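Local coordinates for BMC domain protein (Clostridiales bacterium 1_7_47FAA, PDB 4OLO) that forms hexameric units of a glycyl-radical propanediol microcompartment shell and probably binds an iron-sulfur cluster for electron transport, at residues B[1-6]-B[34-39]; B[48-52]-B[89-93]; B[57-63]-B[73-79]. All coordinates share one frame; numbering follows the deposited sequence.

Contact 1: residues B[1-6]-B[34-39]; sequences MEYRII and AIGLIQ
Arg-4 and Leu-37 form the central hydrogen-bonded pair of two antiparallel strands, 2-6 and 34-39, and illustrate how one backbone framework can serve two differently used faces. Leu-37 N donates to Arg-4 O at 2.6 Å, and Arg-4 N returns the bond to Leu-37 O. Reciprocal pairs at Glu-2 with Gln-39 and Ile-6 with Ile-35 bring the total to six backbone bonds. Between them, CA-H groups lean on the same carbonyls, for instance Ile-38 CA on Glu-2 O at 3.3 Å.

Apolar contact on the Tyr-3 side is led by Ile-38. Its CG2 sits over one face of the tyrosine ring, 4.2 Å from the centroid and displaced toward the rim. Tyr-3 holds CG anti to its carbonyl carbon (chi1 -60°), which swings the ring back toward the start of the strand. There Met-1 SD lies 3.8 Å from the same Ile-38 CG2. Farther along, Ile-5 CD1 approaches Ala-34 CB at 4.3 Å, beside Val-83 of helix 80-95. On the other face, Ile-6 CD1 meets Leu-37 CD1 at 3.7 Å.

Polar side chains on that second face reach a second subunit. Glu-2 and Arg-4 form salt bridges with its Arg-41 and Glu-94, and Gln-39 OE1 accepts from its Ile-43 N.

The chemistry implies a division of labour: backbone bonds join the strands, the Tyr-3 face packs toward helix 80-95, and the opposite face binds a hexamer neighbour at its Glu-2, Arg-4 and Gln-39 end but is apolar, under helix 11-17, around Ile-6 and Ile-35.

Contact 2: residues B[48-52]-B[89-93]; sequences AADVA and EIRKK
The carbonyl oxygen of Ala-48 accepts the helical bond from Ala-52 N at 3.0 Å and also meets CG1 and CD1 of Ile-90 from the facing helix, CG1 at 3.7 Å; these last are contacts and not hydrogen bonds. Ile-90 thus reaches across between the small residues of helix 42-53. With CG2 anti to the backbone N and CG1 beside it (chi1 -68°), its branches part: CG2 touches Ala-48 CB at 3.6 Å, and the longer arm extends CD1 to Ala-52 CB at 4.0 Å.

Val-51 makes the reciprocal approach. Its CB lies 3.8 Å from Ile-90 CG1, and its CG1 methyl abuts Glu-89 CB at 3.7 Å, the two side chains crossing at about a right angle. The methylenes of Lys-93 pass the other methyl of Val-51 at longer range.

The short helical segments approach to 9.3 Å, axis to axis, their directions 135° apart. They belong to the two BMC-domain helices that pair over one sheet face, Ala-48 on Leu-74, Ala-52 on Ile-76 and Ile-90 on Tyr-3. Away from this interface, Asp-50 binds Thr-10 and Thr-13 of a third subunit.

Without a hydrogen bond between the segments, their contact rests on apolar surfaces, and even Glu-89 and Lys-93 contribute mainly hydrocarbon.

Contact 3: residues B[57-63]-B[73-79]; sequences GVTVEDI and LLAIFGD
Thr-59 and Phe-77 exchange two backbone hydrogen bonds, each 2.8 Å between N and O, and exemplify how a hairpin couples main-chain pairing with sorting of side chains. Glu-61 and Ala-75 repeat the exchange, with Ala-75 N donating to Glu-61 O almost straight, at 175°. Farther on, Ile-63 N binds Leu-73 O at 2.7 Å, but the return bond from Leu-73 N is weak. Thr-59 OG1 also reaches Phe-77 O, weakly.

Across the hairpin, two residues meet the Phe-77 ring. Thr-59 O lies in the ring plane at its edge. Glu-61, with CG anti to its carbonyl carbon (chi1 -62°), sets CG 3.4 Å from Phe-77 CE1; CB is the next nearest, and the end of the side chain leads away. Next in line, Ile-63 CD1 rests on Ala-75 CB.

The opposite face is wholly aliphatic where Val-60 meets its partners. Its CG1 touches both Leu-74 CD1 at 3.6 Å and Ile-76 CD1 at 3.7 Å, and Val-60 and Ile-76 run side by side. Val-58 CG1 meets Ile-76 CG2 at a similar separation. Helix 42-53 packs on this face through Ala-49 and Ala-52.

At the open end of the hairpin, one water donates to both Gly-57 O, at 2.6 Å, and Asp-79 OD1. Asp-79 is also the N-cap of helix 80-95, and its OD1 is hydrogen-bonded to Ser-82 OG.

Such an antiparallel hairpin, with strand 73-78 continuing into the sheet and strand 58-63 at its margin within the chain, belongs to the alpha/beta fold of BMC-domain shell proteins.

From the N terminus, strand 2-7 leads through helix 11-17 to strand 34-39, where contact 1 closes the first loop. The chain then enters helix 42-53, opening contact 2, which is completed only when helix 80-95 returns beside it. Contact 3, the hairpin of strands 58-63 and 73-78, forms within that excursion, whereas contact 1 precedes both in series. Strands 34-39 and 73-78 are neighbours, uniting contacts 1 and 3 in one four-stranded sheet with 2-7 and 58-63 outermost. Contact 2 pairs helices 42-53 and 80-95 on one face of that sheet: Ile-90 packs on Tyr-3 and Ile-38, while Ala-52 meets Val-60 and Ile-76.

Contact 1: residues B[1-6]-B[34-39]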
loop_
_atom_site.group_PDB
_atom_site.type_symbol
_atom_site.label_atom_id
_atom_site.label_comp_id
_atom_site.label_asym_id
_atom_site.label_seq_id
_atom_site.Cartn_x
_atom_site.Cartn_y
_atom_site.Cartn_z
ATOM N N MET B 1 -15.459 -8.723 -8.010
ATOM C CA MET B 1 -15.719 -8.379 -6.610
ATOM C C MET B 1 -15.882 -9.647 -5.759
ATOM O O MET B 1 -16.223 -10.695 -6.298
ATOM C CB MET B 1 -17.007 -7.526 -6.498
ATOM C CG MET B 1 -17.031 -6.310 -7.389
ATOM S SD MET B 1 -18.050 -4.990 -6.688
ATOM C CE MET B 1 -19.712 -5.490 -7.217
ATOM N N GLU B 2 -15.682 -9.546 -4.433
ATOM C CA GLU B 2 -15.945 -10.627 -3.489
ATOM C C GLU B 2 -17.258 -10.320 -2.766
ATOM O O GLU B 2 -17.480 -9.185 -2.355
ATOM C CB GLU B 2 -14.842 -10.738 -2.447
ATOM C CG GLU B 2 -13.607 -11.482 -2.893
ATOM C CD GLU B 2 -12.648 -11.641 -1.730
ATOM O OE1 GLU B 2 -11.851 -10.705 -1.488
ATOM O OE2 GLU B 2 -12.772 -12.649 -0.994
ATOM N N TYR B 3 -18.090 -11.338 -2.572
ATOM C CA TYR B 3 -19.398 -11.216 -1.923
ATOM C C TYR B 3 -19.507 -12.204 -0.802
ATOM O O TYR B 3 -19.226 -13.384 -0.995
ATOM C CB TYR B 3 -20.526 -11.541 -2.931
ATOM C CG TYR B 3 -20.587 -10.642 -4.146
ATOM C CD1 TYR B 3 -19.759 -10.869 -5.248
ATOM C CD2 TYR B 3 -21.516 -9.602 -4.224
ATOM C CE1 TYR B 3 -19.828 -10.063 -6.380
ATOM C CE2 TYR B 3 -21.615 -8.807 -5.366
ATOM C CZ TYR B 3 -20.752 -9.031 -6.429
ATOM O OH TYR B 3 -20.870 -8.263 -7.549
ATOM N N ARG B 4 -19.968 -11.756 0.363
ATOM C CA ARG B 4 -20.189 -12.630 1.520
ATOM C C ARG B 4 -21.392 -12.142 2.273
ATOM O O ARG B 4 -21.708 -10.957 2.236
ATOM C CB ARG B 4 -18.966 -12.676 2.480
ATOM C CG ARG B 4 -17.648 -13.161 1.865
ATOM C CD ARG B 4 -17.649 -14.650 1.579
ATOM N NE ARG B 4 -17.455 -15.415 2.801
ATOM C CZ ARG B 4 -16.268 -15.825 3.219
ATOM N NH1 ARG B 4 -15.182 -15.567 2.504
ATOM N NH2 ARG B 4 -16.157 -16.503 4.353
ATOM N N ILE B 5 -22.046 -13.036 2.989
ATOM C CA ILE B 5 -23.162 -12.679 3.855
ATOM C C ILE B 5 -22.892 -13.268 5.261
ATOM O O ILE B 5 -22.422 -14.401 5.373
ATOM C CB ILE B 5 -24.538 -13.129 3.245
ATOM C CG1 ILE B 5 -25.706 -12.537 4.050
ATOM C CG2 ILE B 5 -24.642 -14.675 3.128
ATOM C CD1 ILE B 5 -27.057 -12.635 3.421
ATOM N N ILE B 6 -23.164 -12.494 6.314
ATOM C CA ILE B 6 -23.063 -12.984 7.690
ATOM C C ILE B 6 -24.497 -12.974 8.246
ATOM O O ILE B 6 -25.104 -11.915 8.351
ATOM C CB ILE B 6 -22.087 -12.175 8.588
ATOM C CG1 ILE B 6 -20.650 -12.216 8.076
ATOM C CG2 ILE B 6 -22.189 -12.616 10.053
ATOM C CD1 ILE B 6 -19.736 -11.104 8.670
ATOM N N ALA B 34 -29.054 -9.742 9.186
ATOM C CA ALA B 34 -27.999 -10.163 8.273
ATOM C C ALA B 34 -27.092 -8.992 7.863
ATOM O O ALA B 34 -27.500 -7.834 7.943
ATOM C CB ALA B 34 -28.596 -10.825 7.040
ATOM N N ILE B 35 -25.854 -9.309 7.449
ATOM C CA ILE B 35 -24.869 -8.352 6.952
ATOM C C ILE B 35 -24.370 -8.903 5.650
ATOM O O ILE B 35 -23.812 -9.999 5.643
ATOM C CB ILE B 35 -23.654 -8.061 7.910
ATOM C CG1 ILE B 35 -24.092 -7.579 9.301
ATOM C CG2 ILE B 35 -22.693 -7.038 7.283
ATOM C CD1 ILE B 35 -22.940 -7.397 10.270
ATOM N N GLY B 36 -24.575 -8.147 4.570
ATOM C CA GLY B 36 -24.040 -8.449 3.243
ATOM C C GLY B 36 -22.738 -7.676 3.071
ATOM O O GLY B 36 -22.680 -6.469 3.351
ATOM N N LEU B 37 -21.671 -8.357 2.668
ATOM C CA LEU B 37 -20.355 -7.716 2.501
ATOM C C LEU B 37 -19.883 -7.806 1.065
ATOM O O LEU B 37 -20.014 -8.857 0.454
ATOM C CB LEU B 37 -19.293 -8.348 3.435
ATOM C CG LEU B 37 -19.519 -8.257 4.953
ATOM C CD1 LEU B 37 -18.570 -9.163 5.681
ATOM C CD2 LEU B 37 -19.423 -6.809 5.474
ATOM N N ILE B 38 -19.383 -6.698 0.519
ATOM C CA ILE B 38 -18.886 -6.638 -0.852
ATOM C C ILE B 38 -17.558 -5.908 -0.833
ATOM O O ILE B 38 -17.462 -4.803 -0.289
ATOM C CB ILE B 38 -19.876 -6.080 -1.947
ATOM C CG1 ILE B 38 -21.295 -6.680 -1.869
ATOM C CG2 ILE B 38 -19.342 -6.311 -3.354
ATOM C CD1 ILE B 38 -22.269 -5.721 -1.339
ATOM N N GLN B 39 -16.522 -6.551 -1.380
ATOM C CA GLN B 39 -15.182 -5.981 -1.464
ATOM C C GLN B 39 -14.748 -5.959 -2.920
ATOM O O GLN B 39 -14.894 -6.955 -3.628
ATOM C CB GLN B 39 -14.177 -6.778 -0.624
ATOM C CG GLN B 39 -12.872 -6.021 -0.359
ATOM C CD GLN B 39 -11.925 -6.752 0.580
ATOM O OE1 GLN B 39 -12.277 -7.180 1.679
ATOM N NE2 GLN B 39 -10.684 -6.884 0.182
#

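Contact 2: residues B[48-52]-B[89-93]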
loop_
_atom_site.group_PDB
_atom_site.type_symbol
_atom_site.label_atom_id
_atom_site.label_comp_id
_atom_site.label_asym_id
_atom_site.label_seq_id
_atom_site.Cartn_x
_atom_site.Cartn_y
_atom_site.Cartn_z
ATOM N N ALA B 48 -21.893 -0.242 -6.622
ATOM C CA ALA B 48 -22.600 -1.216 -5.788
ATOM C C ALA B 48 -23.392 -0.489 -4.683
ATOM O O ALA B 48 -24.563 -0.827 -4.444
ATOM C CB ALA B 48 -21.593 -2.199 -5.169
ATOM N N ALA B 49 -22.756 0.524 -4.036
ATOM C CA ALA B 49 -23.360 1.344 -2.967
ATOM C C ALA B 49 -24.627 1.978 -3.469
ATOM O O ALA B 49 -25.604 1.994 -2.732
ATOM C CB ALA B 49 -22.385 2.419 -2.492
ATOM N N ASP B 50 -24.640 2.449 -4.743
ATOM C CA ASP B 50 -25.832 3.069 -5.323
ATOM C C ASP B 50 -26.997 2.098 -5.471
ATOM O O ASP B 50 -28.127 2.468 -5.181
ATOM C CB ASP B 50 -25.522 3.780 -6.644
ATOM C CG ASP B 50 -26.642 4.712 -7.066
ATOM O OD1 ASP B 50 -26.859 5.729 -6.372
ATOM O OD2 ASP B 50 -27.306 4.421 -8.091
ATOM N N VAL B 51 -26.719 0.851 -5.900
ATOM C CA VAL B 51 -27.729 -0.203 -6.044
ATOM C C VAL B 51 -28.311 -0.532 -4.666
ATOM O O VAL B 51 -29.532 -0.542 -4.499
ATOM C CB VAL B 51 -27.176 -1.461 -6.769
ATOM C CG1 VAL B 51 -28.262 -2.553 -6.858
ATOM C CG2 VAL B 51 -26.637 -1.102 -8.153
ATOM N N ALA B 52 -27.432 -0.695 -3.675
ATOM C CA ALA B 52 -27.799 -0.977 -2.285
ATOM C C ALA B 52 -28.640 0.165 -1.659
ATOM O O ALA B 52 -29.604 -0.114 -0.928
ATOM C CB ALA B 52 -26.550 -1.233 -1.463
ATOM N N GLU B 89 -29.009 -8.075 -6.800
ATOM C CA GLU B 89 -29.127 -6.904 -7.665
ATOM C C GLU B 89 -27.777 -6.314 -8.018
ATOM O O GLU B 89 -27.543 -5.987 -9.186
ATOM C CB GLU B 89 -30.005 -5.830 -7.025
ATOM C CG GLU B 89 -31.285 -5.547 -7.791
ATOM C CD GLU B 89 -31.166 -5.368 -9.302
ATOM O OE1 GLU B 89 -30.616 -4.331 -9.743
ATOM O OE2 GLU B 89 -31.624 -6.272 -10.042
ATOM N N ILE B 90 -26.883 -6.187 -7.006
ATOM C CA ILE B 90 -25.523 -5.660 -7.158
ATOM C C ILE B 90 -24.736 -6.538 -8.132
ATOM O O ILE B 90 -24.119 -6.013 -9.061
ATOM C CB ILE B 90 -24.808 -5.500 -5.795
ATOM C CG1 ILE B 90 -25.452 -4.375 -4.955
ATOM C CG2 ILE B 90 -23.323 -5.242 -6.002
ATOM C CD1 ILE B 90 -25.221 -4.479 -3.467
ATOM N N ARG B 91 -24.789 -7.866 -7.930
ATOM C CA ARG B 91 -24.100 -8.855 -8.734
ATOM C C ARG B 91 -24.614 -8.826 -10.182
ATOM O O ARG B 91 -23.803 -8.838 -11.096
ATOM C CB ARG B 91 -24.224 -10.240 -8.060
ATOM C CG ARG B 91 -23.818 -11.427 -8.909
ATOM C CD ARG B 91 -22.323 -11.698 -8.947
ATOM N NE ARG B 91 -22.030 -12.788 -9.889
ATOM C CZ ARG B 91 -21.128 -13.750 -9.693
ATOM N NH1 ARG B 91 -20.384 -13.762 -8.588
ATOM N NH2 ARG B 91 -20.961 -14.705 -10.599
ATOM N N LYS B 92 -25.940 -8.742 -10.378
ATOM C CA LYS B 92 -26.593 -8.677 -11.687
ATOM C C LYS B 92 -26.153 -7.419 -12.449
ATOM O O LYS B 92 -25.809 -7.516 -13.627
ATOM C CB LYS B 92 -28.121 -8.736 -11.530
ATOM C CG LYS B 92 -28.925 -8.738 -12.825
ATOM C CD LYS B 92 -30.422 -8.579 -12.538
ATOM C CE LYS B 92 -31.251 -8.509 -13.791
ATOM N NZ LYS B 92 -32.699 -8.645 -13.485
ATOM N N LYS B 93 -26.127 -6.257 -11.776
ATOM C CA LYS B 93 -25.708 -5.002 -12.392
ATOM C C LYS B 93 -24.221 -5.003 -12.709
ATOM O O LYS B 93 -23.806 -4.416 -13.707
ATOM C CB LYS B 93 -26.097 -3.806 -11.520
ATOM C CG LYS B 93 -27.613 -3.608 -11.397
ATOM C CD LYS B 93 -28.125 -2.446 -12.202
ATOM C CE LYS B 93 -29.612 -2.219 -11.994
ATOM N NZ LYS B 93 -30.136 -1.061 -12.767
#

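Contact 3: residues B[57-63]-B[73-79]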
loop_
_atom_site.group_PDB
_atom_site.type_symbol
_atom_site.label_atom_id
_atom_site.label_comp_id
_atom_site.label_asym_id
_atom_site.label_seq_id
_atom_site.Cartn_x
_atom_site.Cartn_y
_atom_site.Cartn_z
ATOM N N GLY B 57 -35.346 -2.254 2.443
ATOM C CA GLY B 57 -35.035 -3.019 3.634
ATOM C C GLY B 57 -33.614 -3.063 4.092
ATOM O O GLY B 57 -33.338 -3.735 5.083
ATOM N N VAL B 58 -32.709 -2.358 3.398
ATOM C CA VAL B 58 -31.295 -2.336 3.741
ATOM C C VAL B 58 -30.741 -0.948 4.082
ATOM O O VAL B 58 -31.182 0.073 3.533
ATOM C CB VAL B 58 -30.380 -3.098 2.714
ATOM C CG1 VAL B 58 -30.840 -4.538 2.508
ATOM C CG2 VAL B 58 -30.259 -2.372 1.374
ATOM N N THR B 59 -29.723 -0.949 4.953
ATOM C CA THR B 59 -28.873 0.173 5.314
ATOM C C THR B 59 -27.491 -0.130 4.750
ATOM O O THR B 59 -27.047 -1.268 4.776
ATOM C CB THR B 59 -28.927 0.577 6.787
ATOM O OG1 THR B 59 -28.896 -0.507 7.698
ATOM C CG2 THR B 59 -30.075 1.496 7.066
ATOM N N VAL B 60 -26.859 0.877 4.172
ATOM C CA VAL B 60 -25.562 0.790 3.516
ATOM C C VAL B 60 -24.502 1.536 4.349
ATOM O O VAL B 60 -24.728 2.675 4.772
ATOM C CB VAL B 60 -25.689 1.407 2.088
ATOM C CG1 VAL B 60 -24.397 1.253 1.300
ATOM C CG2 VAL B 60 -26.849 0.799 1.331
ATOM N N GLU B 61 -23.349 0.903 4.552
ATOM C CA GLU B 61 -22.183 1.493 5.219
ATOM C C GLU B 61 -20.931 1.272 4.401
ATOM O O GLU B 61 -20.650 0.142 3.976
ATOM C CB GLU B 61 -21.960 0.926 6.635
ATOM C CG GLU B 61 -23.087 1.191 7.622
ATOM C CD GLU B 61 -23.392 2.632 7.981
ATOM O OE1 GLU B 61 -22.507 3.502 7.805
ATOM O OE2 GLU B 61 -24.521 2.881 8.463
ATOM N N ASP B 62 -20.175 2.356 4.180
ATOM C CA ASP B 62 -18.868 2.292 3.515
ATOM C C ASP B 62 -17.846 2.107 4.623
ATOM O O ASP B 62 -17.766 2.914 5.538
ATOM C CB ASP B 62 -18.570 3.552 2.668
ATOM C CG ASP B 62 -18.703 4.866 3.402
ATOM O OD1 ASP B 62 -19.755 5.080 4.051
ATOM O OD2 ASP B 62 -17.766 5.692 3.312
ATOM N N ILE B 63 -17.171 0.988 4.612
ATOM C CA ILE B 63 -16.177 0.666 5.644
ATOM C C ILE B 63 -14.831 1.305 5.238
ATOM O O ILE B 63 -14.287 0.987 4.171
ATOM C CB ILE B 63 -16.136 -0.884 5.917
ATOM C CG1 ILE B 63 -17.555 -1.494 6.154
ATOM C CG2 ILE B 63 -15.159 -1.268 7.026
ATOM C CD1 ILE B 63 -18.519 -0.765 7.155
ATOM N N LEU B 73 -14.407 -1.671 2.096
ATOM C CA LEU B 73 -15.475 -2.638 2.018
ATOM C C LEU B 73 -16.824 -1.938 2.090
ATOM O O LEU B 73 -16.941 -0.849 2.652
ATOM C CB LEU B 73 -15.255 -3.499 3.290
ATOM C CG LEU B 73 -15.971 -4.789 3.540
ATOM C CD1 LEU B 73 -15.548 -5.850 2.549
ATOM C CD2 LEU B 73 -15.624 -5.282 4.912
ATOM N N LEU B 74 -17.837 -2.583 1.534
ATOM C CA LEU B 74 -19.216 -2.114 1.555
ATOM C C LEU B 74 -20.039 -3.131 2.385
ATOM O O LEU B 74 -19.978 -4.340 2.130
ATOM C CB LEU B 74 -19.774 -1.954 0.120
ATOM C CG LEU B 74 -21.184 -1.391 -0.002
ATOM C CD1 LEU B 74 -21.197 0.118 0.239
ATOM C CD2 LEU B 74 -21.812 -1.735 -1.350
ATOM N N ALA B 75 -20.711 -2.637 3.434
ATOM C CA ALA B 75 -21.543 -3.443 4.326
ATOM C C ALA B 75 -23.001 -3.017 4.170
ATOM O O ALA B 75 -23.299 -1.818 4.125
ATOM C CB ALA B 75 -21.090 -3.296 5.759
ATOM N N ILE B 76 -23.890 -4.008 4.009
ATOM C CA ILE B 76 -25.338 -3.887 3.788
ATOM C C ILE B 76 -26.009 -4.580 4.987
ATOM O O ILE B 76 -25.773 -5.766 5.222
ATOM C CB ILE B 76 -25.696 -4.602 2.424
ATOM C CG1 ILE B 76 -25.129 -3.922 1.175
ATOM C CG2 ILE B 76 -27.143 -4.925 2.250
ATOM C CD1 ILE B 76 -24.957 -2.433 1.278
ATOM N N PHE B 77 -26.843 -3.864 5.716
ATOM C CA PHE B 77 -27.518 -4.382 6.908
ATOM C C PHE B 77 -29.041 -4.436 6.726
ATOM O O PHE B 77 -29.638 -3.503 6.188
ATOM C CB PHE B 77 -27.230 -3.454 8.112
ATOM C CG PHE B 77 -25.782 -3.265 8.477
ATOM C CD1 PHE B 77 -24.995 -2.326 7.808
ATOM C CD2 PHE B 77 -25.211 -3.990 9.524
ATOM C CE1 PHE B 77 -23.654 -2.146 8.152
ATOM C CE2 PHE B 77 -23.861 -3.801 9.879
ATOM C CZ PHE B 77 -23.093 -2.881 9.187
ATOM N N GLY B 78 -29.654 -5.483 7.261
ATOM C CA GLY B 78 -31.098 -5.668 7.251
ATOM C C GLY B 78 -31.504 -7.108 7.491
ATOM O O GLY B 78 -30.702 -7.930 7.950
ATOM N N ASP B 79 -32.754 -7.433 7.142
ATOM C CA ASP B 79 -33.260 -8.799 7.267
ATOM C C ASP B 79 -32.623 -9.581 6.147
ATOM O O ASP B 79 -32.261 -8.977 5.147
ATOM C CB ASP B 79 -34.803 -8.827 7.173
ATOM C CG ASP B 79 -35.358 -8.263 5.874
ATOM O OD1 ASP B 79 -35.398 -7.022 5.735
ATOM O OD2 ASP B 79 -35.750 -9.066 4.996
HETATM O O HOH W 1 -34.999 -4.773 6.834
#